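Local coordinates for protein nicotinate-nucleotide pyrophosphorylase (PDB 2I14) that probably catalyses the ATP-dependent joining of nicotinate to 5-phosphoribosyl 1-diphosphate, which gives nicotinate ribonucleotide for NAD biosynthesis, at residues Ile40-Leu45 / Val311-Lys316; Ala46-Thr51 / Glu92-Ile97; Glu66-Leu71 / Gly113-Ala118; Val77-Met82 / Lys362-Asn367; Arg210-Asp215 / Lys233-Val238. All coordinates share one frame; numbering follows the deposited sequence.

Contact 1. Residues Ile40-Leu45 / Val311-Lys316; sequences IRKKVL and VEVEGK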
# COMPACT_ATOMS: atom_id res chain seq x y z
N ILE A 40 -0.75 -56.61 -0.69
CA ILE A 40 -0.73 -55.85 -1.93
C ILE A 40 0.70 -55.39 -2.18
O ILE A 40 1.00 -54.19 -2.15
CB ILE A 40 -1.64 -54.62 -1.84
CG1 ILE A 40 -3.05 -55.05 -1.42
CG2 ILE A 40 -1.69 -53.91 -3.19
CD1 ILE A 40 -4.00 -53.89 -1.12
N ARG A 41 1.59 -56.35 -2.40
CA ARG A 41 2.99 -56.04 -2.63
C ARG A 41 3.22 -55.68 -4.10
O ARG A 41 2.72 -56.35 -5.00
CB ARG A 41 3.86 -57.25 -2.25
CG ARG A 41 3.40 -57.98 -0.98
CD ARG A 41 3.64 -57.18 0.29
NE ARG A 41 5.06 -56.97 0.55
CZ ARG A 41 5.56 -56.58 1.72
NH1 ARG A 41 4.75 -56.36 2.75
NH2 ARG A 41 6.87 -56.41 1.86
N LYS A 42 3.97 -54.61 -4.33
CA LYS A 42 4.29 -54.18 -5.69
C LYS A 42 5.37 -53.10 -5.73
O LYS A 42 5.52 -52.30 -4.80
CB LYS A 42 3.03 -53.68 -6.40
CG LYS A 42 2.27 -52.60 -5.67
CD LYS A 42 1.21 -51.99 -6.58
CE LYS A 42 0.19 -53.01 -7.06
NZ LYS A 42 -0.77 -52.41 -8.02
N LYS A 43 6.13 -53.10 -6.82
CA LYS A 43 7.23 -52.16 -7.03
C LYS A 43 6.72 -50.78 -7.46
O LYS A 43 5.89 -50.66 -8.36
CB LYS A 43 8.19 -52.70 -8.10
CG LYS A 43 9.61 -53.06 -7.60
CD LYS A 43 9.64 -54.22 -6.59
CE LYS A 43 10.98 -54.97 -6.59
NZ LYS A 43 12.20 -54.13 -6.32
N VAL A 44 7.25 -49.75 -6.80
CA VAL A 44 6.88 -48.37 -7.09
C VAL A 44 8.11 -47.48 -7.04
O VAL A 44 9.10 -47.79 -6.37
CB VAL A 44 5.87 -47.81 -6.07
CG1 VAL A 44 4.53 -48.53 -6.20
CG2 VAL A 44 6.43 -47.95 -4.65
N LEU A 45 8.05 -46.37 -7.77
CA LEU A 45 9.13 -45.40 -7.79
C LEU A 45 8.55 -44.12 -7.20
O LEU A 45 7.59 -43.56 -7.73
CB LEU A 45 9.62 -45.15 -9.21
CG LEU A 45 10.76 -44.14 -9.37
CD1 LEU A 45 11.93 -44.54 -8.50
CD2 LEU A 45 11.18 -44.05 -10.82
N VAL A 311 5.45 -41.63 -8.34
CA VAL A 311 5.22 -41.14 -9.69
C VAL A 311 5.17 -42.28 -10.71
O VAL A 311 4.93 -42.05 -11.90
CB VAL A 311 6.33 -40.18 -10.11
CG1 VAL A 311 6.47 -39.07 -9.08
CG2 VAL A 311 7.63 -40.93 -10.24
N GLU A 312 5.40 -43.50 -10.25
CA GLU A 312 5.37 -44.66 -11.12
C GLU A 312 5.18 -45.94 -10.31
O GLU A 312 5.84 -46.15 -9.29
CB GLU A 312 6.67 -44.75 -11.93
CG GLU A 312 6.54 -45.58 -13.20
CD GLU A 312 7.81 -45.57 -14.04
OE1 GLU A 312 8.84 -46.10 -13.56
OE2 GLU A 312 7.77 -45.04 -15.18
N VAL A 313 4.26 -46.79 -10.77
CA VAL A 313 3.96 -48.06 -10.10
C VAL A 313 4.04 -49.19 -11.12
O VAL A 313 3.23 -49.25 -12.05
CB VAL A 313 2.56 -48.04 -9.48
CG1 VAL A 313 2.36 -49.28 -8.61
CG2 VAL A 313 2.37 -46.78 -8.67
N GLU A 314 5.01 -50.08 -10.95
CA GLU A 314 5.20 -51.21 -11.86
C GLU A 314 5.46 -50.75 -13.29
O GLU A 314 4.79 -51.18 -14.23
CB GLU A 314 3.98 -52.14 -11.83
CG GLU A 314 4.29 -53.56 -11.41
CD GLU A 314 3.70 -53.91 -10.05
OE1 GLU A 314 2.45 -53.91 -9.92
OE2 GLU A 314 4.48 -54.17 -9.11
N GLY A 315 6.44 -49.86 -13.45
CA GLY A 315 6.77 -49.35 -14.77
C GLY A 315 5.67 -48.53 -15.41
O GLY A 315 5.78 -48.11 -16.55
N LYS A 316 4.59 -48.31 -14.66
CA LYS A 316 3.45 -47.53 -15.14
C LYS A 316 3.45 -46.12 -14.55
O LYS A 316 3.50 -45.95 -13.33
CB LYS A 316 2.14 -48.23 -14.77
CG LYS A 316 1.99 -49.62 -15.37
CD LYS A 316 1.80 -49.56 -16.89
CE LYS A 316 1.44 -50.93 -17.47
NZ LYS A 316 1.04 -50.85 -18.91

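Contact 2. Residues Ala46-Thr51 / Glu92-Ile97; sequences ADVTTT and EPVLQI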
# COMPACT_ATOMS: atom_id res chain seq x y z
N ALA A 46 9.13 -43.68 -6.09
CA ALA A 46 8.67 -42.46 -5.44
C ALA A 46 9.67 -41.32 -5.71
O ALA A 46 10.87 -41.54 -5.83
CB ALA A 46 8.49 -42.70 -3.94
N ASP A 47 9.12 -40.12 -5.82
CA ASP A 47 9.88 -38.91 -6.09
C ASP A 47 9.86 -37.98 -4.88
O ASP A 47 8.90 -37.98 -4.10
CB ASP A 47 9.24 -38.15 -7.26
CG ASP A 47 10.10 -38.14 -8.51
OD1 ASP A 47 11.08 -38.92 -8.56
OD2 ASP A 47 9.78 -37.36 -9.45
N VAL A 48 10.92 -37.20 -4.72
CA VAL A 48 10.98 -36.23 -3.65
C VAL A 48 11.21 -34.87 -4.30
O VAL A 48 12.22 -34.64 -4.97
CB VAL A 48 12.11 -36.53 -2.67
CG1 VAL A 48 12.25 -35.40 -1.70
CG2 VAL A 48 11.80 -37.80 -1.91
N THR A 49 10.24 -33.97 -4.12
CA THR A 49 10.32 -32.61 -4.69
C THR A 49 9.62 -31.58 -3.79
O THR A 49 9.21 -31.88 -2.68
CB THR A 49 9.60 -32.53 -6.05
OG1 THR A 49 8.21 -32.77 -5.83
CG2 THR A 49 10.12 -33.59 -7.02
N THR A 50 9.50 -30.37 -4.30
CA THR A 50 8.79 -29.30 -3.60
C THR A 50 8.15 -28.55 -4.73
O THR A 50 8.70 -28.50 -5.83
CB THR A 50 9.68 -28.25 -2.87
OG1 THR A 50 10.56 -27.62 -3.81
CG2 THR A 50 10.48 -28.89 -1.81
N THR A 51 6.99 -27.97 -4.45
CA THR A 51 6.28 -27.21 -5.46
C THR A 51 6.64 -25.75 -5.26
O THR A 51 6.26 -24.89 -6.04
CB THR A 51 4.76 -27.38 -5.32
OG1 THR A 51 4.38 -27.07 -3.98
CG2 THR A 51 4.35 -28.81 -5.65
N GLU A 92 11.74 -30.46 -9.50
CA GLU A 92 12.88 -31.29 -9.85
C GLU A 92 13.14 -32.29 -8.73
O GLU A 92 13.43 -31.90 -7.59
CB GLU A 92 14.13 -30.44 -10.03
CG GLU A 92 14.01 -29.36 -11.06
CD GLU A 92 15.22 -28.45 -11.05
OE1 GLU A 92 16.03 -28.57 -10.10
OE2 GLU A 92 15.35 -27.62 -11.99
N PRO A 93 13.03 -33.59 -9.02
CA PRO A 93 13.28 -34.61 -8.00
C PRO A 93 14.72 -34.52 -7.50
O PRO A 93 15.66 -34.55 -8.28
CB PRO A 93 13.01 -35.92 -8.75
CG PRO A 93 13.32 -35.57 -10.17
CD PRO A 93 12.68 -34.22 -10.31
N VAL A 94 14.88 -34.40 -6.20
CA VAL A 94 16.21 -34.31 -5.64
C VAL A 94 16.65 -35.68 -5.14
O VAL A 94 17.82 -35.89 -4.82
CB VAL A 94 16.23 -33.31 -4.48
CG1 VAL A 94 15.89 -31.92 -4.99
CG2 VAL A 94 15.26 -33.74 -3.40
N LEU A 95 15.70 -36.61 -5.07
CA LEU A 95 15.97 -37.98 -4.61
C LEU A 95 14.80 -38.90 -4.94
O LEU A 95 13.64 -38.52 -4.77
CB LEU A 95 16.23 -37.98 -3.10
CG LEU A 95 16.38 -39.33 -2.40
CD1 LEU A 95 17.08 -39.15 -1.05
CD2 LEU A 95 15.01 -39.97 -2.22
N GLN A 96 15.10 -40.10 -5.43
CA GLN A 96 14.07 -41.07 -5.78
C GLN A 96 14.26 -42.37 -5.00
O GLN A 96 15.33 -42.62 -4.46
CB GLN A 96 14.12 -41.37 -7.28
CG GLN A 96 13.98 -40.13 -8.14
CD GLN A 96 14.09 -40.43 -9.63
OE1 GLN A 96 15.12 -40.93 -10.10
NE2 GLN A 96 13.03 -40.11 -10.38
N ILE A 97 13.21 -43.17 -4.92
CA ILE A 97 13.30 -44.44 -4.22
C ILE A 97 12.49 -45.48 -4.96
O ILE A 97 11.36 -45.22 -5.39
CB ILE A 97 12.77 -44.36 -2.80
CG1 ILE A 97 13.57 -43.35 -1.99
CG2 ILE A 97 12.89 -45.73 -2.15
CD1 ILE A 97 13.14 -43.28 -0.54

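Contact 3. Residues Glu66-Leu71 / Gly113-Ala118; sequences EEVAKL and GMLSQA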
# COMPACT_ATOMS: atom_id res chain seq x y z
N GLU A 66 23.08 -37.53 2.75
CA GLU A 66 23.86 -38.46 3.56
C GLU A 66 22.96 -39.20 4.55
O GLU A 66 22.70 -40.40 4.38
CB GLU A 66 24.95 -37.72 4.32
CG GLU A 66 26.19 -38.55 4.64
CD GLU A 66 27.33 -37.70 5.19
OE1 GLU A 66 27.49 -37.66 6.44
OE2 GLU A 66 28.04 -37.06 4.38
N GLU A 67 22.50 -38.50 5.57
CA GLU A 67 21.64 -39.11 6.57
C GLU A 67 20.55 -39.98 5.95
O GLU A 67 20.19 -41.01 6.51
CB GLU A 67 20.98 -38.06 7.45
CG GLU A 67 21.93 -37.23 8.29
CD GLU A 67 21.21 -36.52 9.43
OE1 GLU A 67 20.15 -35.92 9.18
OE2 GLU A 67 21.70 -36.55 10.57
N VAL A 68 20.01 -39.58 4.81
CA VAL A 68 18.96 -40.38 4.20
C VAL A 68 19.48 -41.74 3.76
O VAL A 68 18.78 -42.75 3.87
CB VAL A 68 18.29 -39.65 3.01
CG1 VAL A 68 17.53 -40.64 2.13
CG2 VAL A 68 17.32 -38.60 3.55
N ALA A 69 20.70 -41.77 3.25
CA ALA A 69 21.28 -43.02 2.82
C ALA A 69 21.51 -43.88 4.07
O ALA A 69 21.19 -45.07 4.09
CB ALA A 69 22.59 -42.77 2.09
N LYS A 70 22.04 -43.27 5.12
CA LYS A 70 22.29 -43.98 6.36
C LYS A 70 21.00 -44.43 7.04
O LYS A 70 21.04 -45.12 8.06
CB LYS A 70 23.09 -43.10 7.34
CG LYS A 70 24.52 -42.77 6.90
CD LYS A 70 25.58 -43.56 7.68
CE LYS A 70 25.51 -45.08 7.41
NZ LYS A 70 26.52 -45.90 8.20
N LEU A 71 19.86 -44.04 6.49
CA LEU A 71 18.57 -44.43 7.07
C LEU A 71 17.91 -45.57 6.30
O LEU A 71 17.38 -46.52 6.88
CB LEU A 71 17.61 -43.23 7.10
CG LEU A 71 16.18 -43.53 7.57
CD1 LEU A 71 16.11 -43.53 9.10
CD2 LEU A 71 15.23 -42.51 6.99
N GLY A 113 12.03 -35.07 6.70
CA GLY A 113 12.51 -34.13 7.70
C GLY A 113 14.01 -33.91 7.59
O GLY A 113 14.53 -32.81 7.79
N MET A 114 14.73 -34.97 7.24
CA MET A 114 16.17 -34.89 7.10
C MET A 114 16.56 -33.99 5.94
O MET A 114 17.51 -33.20 6.06
CB MET A 114 16.76 -36.30 6.92
CG MET A 114 16.58 -37.19 8.15
SD MET A 114 17.58 -38.72 8.20
CE MET A 114 16.74 -39.75 7.07
N LEU A 115 15.85 -34.08 4.83
CA LEU A 115 16.17 -33.23 3.69
C LEU A 115 15.65 -31.81 3.90
O LEU A 115 16.36 -30.83 3.71
CB LEU A 115 15.58 -33.84 2.40
CG LEU A 115 15.97 -35.30 2.03
CD1 LEU A 115 15.10 -35.87 0.91
CD2 LEU A 115 17.42 -35.35 1.62
N SER A 116 14.41 -31.71 4.35
CA SER A 116 13.72 -30.45 4.57
C SER A 116 14.36 -29.35 5.41
O SER A 116 14.58 -28.24 4.93
CB SER A 116 12.33 -30.72 5.11
OG SER A 116 11.63 -31.53 4.20
N GLN A 117 14.65 -29.64 6.67
CA GLN A 117 15.20 -28.60 7.52
C GLN A 117 16.65 -28.25 7.18
O GLN A 117 17.07 -27.10 7.28
CB GLN A 117 15.06 -29.03 8.98
CG GLN A 117 15.20 -27.90 9.98
CD GLN A 117 15.04 -28.38 11.44
OE1 GLN A 117 15.11 -27.57 12.37
NE2 GLN A 117 14.82 -29.69 11.64
N ALA A 118 17.42 -29.26 6.78
CA ALA A 118 18.82 -29.05 6.41
C ALA A 118 18.84 -28.16 5.18
O ALA A 118 19.47 -27.09 5.18
CB ALA A 118 19.48 -30.38 6.10

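Contact 4. Residues Val77-Met82 / Lys362-Asn367; sequences VNVYAM and KPIIEN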
# COMPACT_ATOMS: atom_id res chain seq x y z
N VAL A 77 15.35 -51.54 -1.15
CA VAL A 77 15.12 -50.52 -2.17
C VAL A 77 16.36 -49.87 -2.79
O VAL A 77 17.47 -50.00 -2.28
CB VAL A 77 14.26 -49.37 -1.61
CG1 VAL A 77 12.89 -49.88 -1.18
CG2 VAL A 77 14.99 -48.72 -0.43
N ASN A 78 16.14 -49.16 -3.89
CA ASN A 78 17.20 -48.43 -4.57
C ASN A 78 16.98 -46.96 -4.27
O ASN A 78 15.84 -46.51 -4.14
CB ASN A 78 17.15 -48.64 -6.08
CG ASN A 78 17.48 -50.05 -6.48
OD1 ASN A 78 18.27 -50.72 -5.81
ND2 ASN A 78 16.89 -50.51 -7.57
N VAL A 79 18.06 -46.20 -4.14
CA VAL A 79 17.93 -44.79 -3.84
C VAL A 79 18.84 -43.95 -4.72
O VAL A 79 20.06 -43.92 -4.52
CB VAL A 79 18.27 -44.51 -2.36
CG1 VAL A 79 18.01 -43.06 -2.04
CG2 VAL A 79 17.47 -45.43 -1.45
N TYR A 80 18.26 -43.27 -5.70
CA TYR A 80 19.05 -42.41 -6.59
C TYR A 80 18.93 -41.00 -6.03
O TYR A 80 17.94 -40.66 -5.39
CB TYR A 80 18.50 -42.46 -8.02
CG TYR A 80 18.05 -43.84 -8.45
CD1 TYR A 80 16.93 -44.44 -7.87
CD2 TYR A 80 18.72 -44.54 -9.45
CE1 TYR A 80 16.48 -45.69 -8.27
CE2 TYR A 80 18.28 -45.80 -9.87
CZ TYR A 80 17.16 -46.37 -9.28
OH TYR A 80 16.68 -47.60 -9.70
N ALA A 81 19.95 -40.18 -6.25
CA ALA A 81 19.90 -38.83 -5.72
C ALA A 81 20.84 -37.87 -6.42
O ALA A 81 21.59 -38.24 -7.33
CB ALA A 81 20.22 -38.85 -4.22
N MET A 82 20.78 -36.61 -6.01
CA MET A 82 21.63 -35.57 -6.53
C MET A 82 22.73 -35.46 -5.48
O MET A 82 22.51 -35.78 -4.32
CB MET A 82 20.90 -34.22 -6.60
CG MET A 82 19.82 -34.08 -7.66
SD MET A 82 19.24 -32.34 -7.73
CE MET A 82 18.02 -32.46 -9.04
N LYS A 362 21.87 -39.83 -9.44
CA LYS A 362 22.84 -40.92 -9.50
C LYS A 362 22.56 -41.92 -8.41
O LYS A 362 22.13 -41.54 -7.33
CB LYS A 362 24.26 -40.39 -9.34
CG LYS A 362 24.70 -39.41 -10.42
CD LYS A 362 24.64 -40.05 -11.80
CE LYS A 362 25.12 -39.09 -12.88
NZ LYS A 362 26.56 -38.72 -12.70
N PRO A 363 22.81 -43.21 -8.67
CA PRO A 363 22.58 -44.27 -7.68
C PRO A 363 23.44 -44.11 -6.43
O PRO A 363 24.66 -43.92 -6.53
CB PRO A 363 22.93 -45.54 -8.46
CG PRO A 363 22.58 -45.19 -9.86
CD PRO A 363 23.13 -43.79 -9.99
N ILE A 364 22.81 -44.18 -5.26
CA ILE A 364 23.55 -44.06 -4.00
C ILE A 364 23.31 -45.28 -3.10
O ILE A 364 24.11 -45.57 -2.22
CB ILE A 364 23.21 -42.76 -3.21
CG1 ILE A 364 21.92 -42.93 -2.43
CG2 ILE A 364 23.09 -41.58 -4.18
CD1 ILE A 364 21.74 -41.89 -1.38
N ILE A 365 22.20 -45.97 -3.33
CA ILE A 365 21.88 -47.16 -2.56
C ILE A 365 21.27 -48.24 -3.44
O ILE A 365 20.16 -48.09 -3.96
CB ILE A 365 20.91 -46.88 -1.39
CG1 ILE A 365 21.72 -46.44 -0.17
CG2 ILE A 365 20.10 -48.14 -1.06
CD1 ILE A 365 20.92 -46.39 1.12
N GLU A 366 22.02 -49.32 -3.60
CA GLU A 366 21.59 -50.46 -4.39
C GLU A 366 21.11 -51.56 -3.45
O GLU A 366 21.91 -52.20 -2.76
CB GLU A 366 22.73 -50.95 -5.28
CG GLU A 366 22.39 -52.18 -6.09
CD GLU A 366 21.11 -52.01 -6.89
OE1 GLU A 366 21.14 -51.24 -7.88
OE2 GLU A 366 20.08 -52.62 -6.52
N ASN A 367 19.80 -51.77 -3.43
CA ASN A 367 19.19 -52.78 -2.58
C ASN A 367 19.71 -52.72 -1.15
O ASN A 367 20.31 -53.67 -0.65
CB ASN A 367 19.41 -54.16 -3.18
CG ASN A 367 18.72 -55.25 -2.38
OD1 ASN A 367 17.55 -55.11 -2.01
ND2 ASN A 367 19.43 -56.34 -2.11

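Contact 5. Residues Arg210-Asp215 / Lys233-Val238; sequences RIALVD and KKLFAV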
# COMPACT_ATOMS: atom_id res chain seq x y z
N ARG A 210 41.39 -12.38 18.55
CA ARG A 210 40.81 -11.71 19.70
C ARG A 210 39.93 -10.54 19.31
O ARG A 210 40.40 -9.47 18.95
CB ARG A 210 41.93 -11.28 20.65
CG ARG A 210 42.61 -12.47 21.31
CD ARG A 210 44.00 -12.15 21.81
NE ARG A 210 44.48 -13.17 22.75
CZ ARG A 210 44.70 -14.45 22.45
NH1 ARG A 210 44.48 -14.92 21.23
NH2 ARG A 210 45.13 -15.28 23.39
N ILE A 211 38.63 -10.78 19.38
CA ILE A 211 37.63 -9.78 19.06
C ILE A 211 37.02 -9.33 20.38
O ILE A 211 36.54 -10.15 21.15
CB ILE A 211 36.52 -10.36 18.16
CG1 ILE A 211 37.12 -10.97 16.89
CG2 ILE A 211 35.52 -9.26 17.80
CD1 ILE A 211 37.64 -12.39 17.05
N ALA A 212 37.06 -8.03 20.63
CA ALA A 212 36.53 -7.47 21.86
C ALA A 212 35.03 -7.19 21.82
O ALA A 212 34.52 -6.57 20.88
CB ALA A 212 37.29 -6.21 22.22
N LEU A 213 34.32 -7.63 22.84
CA LEU A 213 32.90 -7.41 22.93
C LEU A 213 32.72 -6.01 23.53
O LEU A 213 32.73 -5.84 24.75
CB LEU A 213 32.26 -8.49 23.80
CG LEU A 213 30.79 -8.83 23.54
CD1 LEU A 213 29.87 -7.82 24.22
CD2 LEU A 213 30.55 -8.85 22.04
N VAL A 214 32.59 -5.03 22.64
CA VAL A 214 32.45 -3.63 23.01
C VAL A 214 31.21 -3.25 23.82
O VAL A 214 31.25 -3.22 25.05
CB VAL A 214 32.48 -2.77 21.76
CG1 VAL A 214 32.28 -1.31 22.14
CG2 VAL A 214 33.80 -2.98 21.05
N ASP A 215 30.12 -2.93 23.13
CA ASP A 215 28.86 -2.54 23.76
C ASP A 215 28.46 -3.38 24.98
O ASP A 215 28.10 -4.53 24.82
CB ASP A 215 27.73 -2.62 22.73
CG ASP A 215 26.35 -2.40 23.34
OD1 ASP A 215 25.99 -3.13 24.30
OD2 ASP A 215 25.62 -1.50 22.86
N LYS A 233 47.56 -4.01 19.14
CA LYS A 233 47.71 -4.87 17.97
C LYS A 233 47.35 -6.32 18.25
O LYS A 233 47.54 -7.21 17.41
CB LYS A 233 49.15 -4.81 17.43
CG LYS A 233 49.42 -3.66 16.45
CD LYS A 233 48.61 -3.82 15.17
CE LYS A 233 48.94 -2.75 14.14
NZ LYS A 233 50.28 -2.93 13.53
N LYS A 234 46.83 -6.56 19.44
CA LYS A 234 46.39 -7.90 19.84
C LYS A 234 44.89 -7.96 19.53
O LYS A 234 44.31 -9.05 19.45
CB LYS A 234 46.63 -8.11 21.34
CG LYS A 234 48.08 -8.38 21.73
CD LYS A 234 48.43 -9.86 21.59
CE LYS A 234 48.29 -10.36 20.16
NZ LYS A 234 48.46 -11.83 20.06
N LEU A 235 44.30 -6.79 19.36
CA LEU A 235 42.87 -6.65 19.07
C LEU A 235 42.62 -6.88 17.60
O LEU A 235 42.71 -5.96 16.80
CB LEU A 235 42.40 -5.25 19.48
CG LEU A 235 40.92 -4.90 19.33
CD1 LEU A 235 40.11 -5.83 20.19
CD2 LEU A 235 40.69 -3.46 19.73
N PHE A 236 42.30 -8.12 17.24
CA PHE A 236 42.04 -8.46 15.85
C PHE A 236 40.81 -7.77 15.28
O PHE A 236 40.79 -7.39 14.10
CB PHE A 236 41.86 -9.96 15.68
CG PHE A 236 41.37 -10.34 14.31
CD1 PHE A 236 42.02 -9.87 13.18
CD2 PHE A 236 40.24 -11.12 14.16
CE1 PHE A 236 41.56 -10.18 11.91
CE2 PHE A 236 39.76 -11.44 12.89
CZ PHE A 236 40.43 -10.96 11.76
N ALA A 237 39.77 -7.64 16.10
CA ALA A 237 38.54 -7.00 15.66
C ALA A 237 37.67 -6.60 16.82
O ALA A 237 37.90 -7.01 17.95
CB ALA A 237 37.76 -7.95 14.75
N VAL A 238 36.68 -5.77 16.53
CA VAL A 238 35.74 -5.32 17.54
C VAL A 238 34.37 -5.83 17.12
O VAL A 238 34.03 -5.80 15.94
CB VAL A 238 35.76 -3.78 17.64
CG1 VAL A 238 34.36 -3.25 17.94
CG2 VAL A 238 36.72 -3.34 18.74

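Contact 1. Residues Ile40-Leu45 / Val311-Lys316
Lys42 and Glu314 cross at about a right angle, the lysine chain passing across the oxygen end of the carboxylate, with Lys42 CB 3.1 Å from Glu314 OE2. Farther out, Lys42 NZ stays 4.0 Å from Glu314 OE1, beyond a salt bridge, although the opposite charges probably still attract. The lysine chain is bent at chi3 (60°), which places CE near Glu314 OE1, and one carbon earlier CD comes to 3.6 Å from Val313 CG1. NZ itself is hydrogen-bonded to Thr189 O of a second subunit. Glu314 OE2 accepts from Lys43 N at 3.0 Å, met on its anti side with the donor 33° out of the carboxylate plane. Next to this crossing, strands 43-49 and 307-313 run antiparallel, their short axes 169° apart, and a classic beta bulge puts both Val311 and Glu312 opposite Leu45; a type I' turn from Val313 to Lys316 follows. Val44 and Val313, a non-hydrogen-bonded pair, lie side by side and point the same way, meeting through their CG1 methyls. On the other face Leu45 and Glu312 meet at a slant, CB to CB at 4.0 Å. An alanine in place of Lys42 would probably leave Thr189 O of the second subunit without this donor and open a gap beside Val313 CG1. Backbone bonds fix the register, with Leu45 N to Glu312 O at 2.7 Å.

Contact 2. Residues Ala46-Thr51 / Glu92-Ile97
The carboxylate of Asp47 and the amide of Gln96 lie side by side, their planes 36° apart, and meet at an edge: Gln96 NE2 donates to Asp47 OD1 at 2.9 Å. The bond uses the syn lone pair of OD1, and OD1 in turn sits in the amide plane, 1° out of it, so both flat groups are well placed for it. Over one face of the carboxylate lies the ring of Pro93, with CB at 3.6 Å from Asp47 OD2 and nearly equidistant from OD1; on the opposite side Val311 CG1 packs mainly on Asp47 CB. A buried acid thus has a proline over one face, a valine methyl partly behind the other and a neutral donor at its rim, with Lys323 NZ as a long, weak ionic partner of OD2.

On the other side of the sheet Val48 does the packing. Its CG1, anti to the backbone N (chi1 172°), reaches Val94 CG2 at 3.8 Å, the two side chains at about a right angle, while Val48 CG2 meets Leu95 CD2 at 3.9 Å. Thr49 CG2 rests on Pro93 CA at 3.5 Å. The main chains are joined by Ala46 N to Ile97 O at 2.8 Å, its reciprocal bond, and Val94 N to Val48 O at 2.9 Å; the link from Val48 N to Leu95 O is weak. Helix 108-131 covers the face of Val48 and Ile97, through Leu111, Leu112 and Leu115. This antiparallel sheet, with helices packed on one face, is consistent with the open-faced alpha/beta sandwich described for the amino-terminal domain of the quinolinate phosphoribosyltransferase family.

Contact 3. Residues Glu66-Leu71 / Gly113-Ala118
Met114 supplies close to half of the 248 Å² that the two helices bury against each other, pushing its thioether between Glu67, Val68 and Leu71 in a contact that is held by packing alone. The sulphur is aimed at the first turn: Met114 SD lies 3.5 Å from Glu67 CB. The chain then bends at chi3 (-76°), and CE turns to the next residues, 3.7 Å from Val68 CG2. CE also faces Leu71, but that approach is modelled too closely to be trusted in detail. The aliphatic part of the methionine runs beside a carboxylate, with Met114 CG 3.9 Å from Glu67 OE1. This acid is buried, and its polar end is held from outside the pair: Glu67 OE2 accepts a hydrogen bond from Tyr11 N of a second subunit, so the helix face is completed by the oligomer.

A second, purely apolar meeting lies alongside. Leu115 comes in at about a right angle to Val68, its CD2 3.8 Å from Val68 CG2, so this one valine methyl touches both Met114 and Leu115. The other methyl, Val68 CG1, packs on Leu95 of the sheet, as does Leu115 on Val48. The segment axes approach to 9.5 Å and run 170° apart, a separation consistent with ordinary side-chain packing. The result is an antiparallel helix pair, 65-72 with 108-131, part of the helical layer over the sheet, as in an open-faced alpha/beta sandwich.

Contact 4. Residues Val77-Met82 / Lys362-Asn367
Ile364 packs against Val79 and Ala81, and each of its carbons has a definite neighbour. Its CB lies 3.6 Å from Val79 O. CG1 sits between the backbone N and the carbonyl carbon (chi1 81°), which brings it over the same oxygen and to 3.9 Å from Val79 CG1. The branch methyl CG2 turns instead to Ala81 CB at 4.0 Å, while the tip, CD1, ends 4.0 Å from Val79 CG1. This placement follows from a classic beta bulge: Ile364 and Ile365 both face Val79, whose O accepts from Ile364 N at 2.9 Å and from Ile365 N at 3.2 Å. The shift of one residue lets Ile365 lie side by side with Val79 as well. On the opposite face, Tyr80 CD2 meets Pro363 CG at 3.9 Å, the side chains at a slant, and the phenol OH is hydrogen-bonded to Glu98. At the far end Asn78 OD1 accepts from Asn367 N at 3.0 Å.

The short axes run 135° apart, a strongly twisted antiparallel pair. Strand 77-81 thereby stands between 95-98 and 357-365 in the sheet, and helix 65-72 covers its apolar face, with Ala69 against Ile364 and Ile365, and Leu72 against Val79.

Contact 5. Residues Arg210-Asp215 / Lys233-Val238
Ile211 and Ala237 form the tight part of the contact, paired in register across parallel strands, with Ile211 CG1 3.8 Å from Ala237 CB. The main chains are tied there by Ala212 N to Ala237 O at 3.0 Å. On the other face of the sheet Ala212 CB meets Leu235 CD1 at 3.5 Å, and helix 220-228, which links the strands in a beta-alpha-beta crossover, covers both through Ala227. Toward Phe236 and Lys234, both exposed, the fit is looser. Arg210 O receives weak bonds from Phe236 N and Ala237 N, and the Phe236 ring offers only an edge to Ile211 CD1, at 4.1 Å from CD2. An alanine at Ile211 would probably open a gap over Ala237 CB and leave the Phe236 ring freer to turn.

Strand 211-213 is one edge of the parallel sheet as counted within the chain; the beta-alpha-beta unit is of the kind that builds the barrel-like carboxy-terminal domain of the family. Apolar pairing joins the strands, while charged groups lie at both ends: Arg210, bonded to Asp201 and Glu205 O, at the start, and past the carboxyl end Asp215, a zinc ligand seen in crystals of this protein, though not bound to zinc in this chain, and salt-bridged to Arg321 of a second subunit.

In the fold
From the N terminus, four contacts open before any closes: residues 40-45 (contact 1), 46-51 (contact 2), 66-71 (contact 3) and 77-82 (contact 4). Contact 2 closes at 92-97 and contact 3 at 113-118, so these two cross, and each also crosses contact 4. Contact 5 opens and closes locally, between 210-215 and 233-238, and ties two strands of the parallel sheet about 47 Å from contact 2, centre to centre. The chain then returns: 311-316 closes contact 1, which encloses contacts 2, 3 and 5, and 362-367 closes contact 4, crossing contact 1 and enclosing contact 5. Contacts 1, 2 and 4 share one antiparallel sheet, on which contact 3 sets two helices.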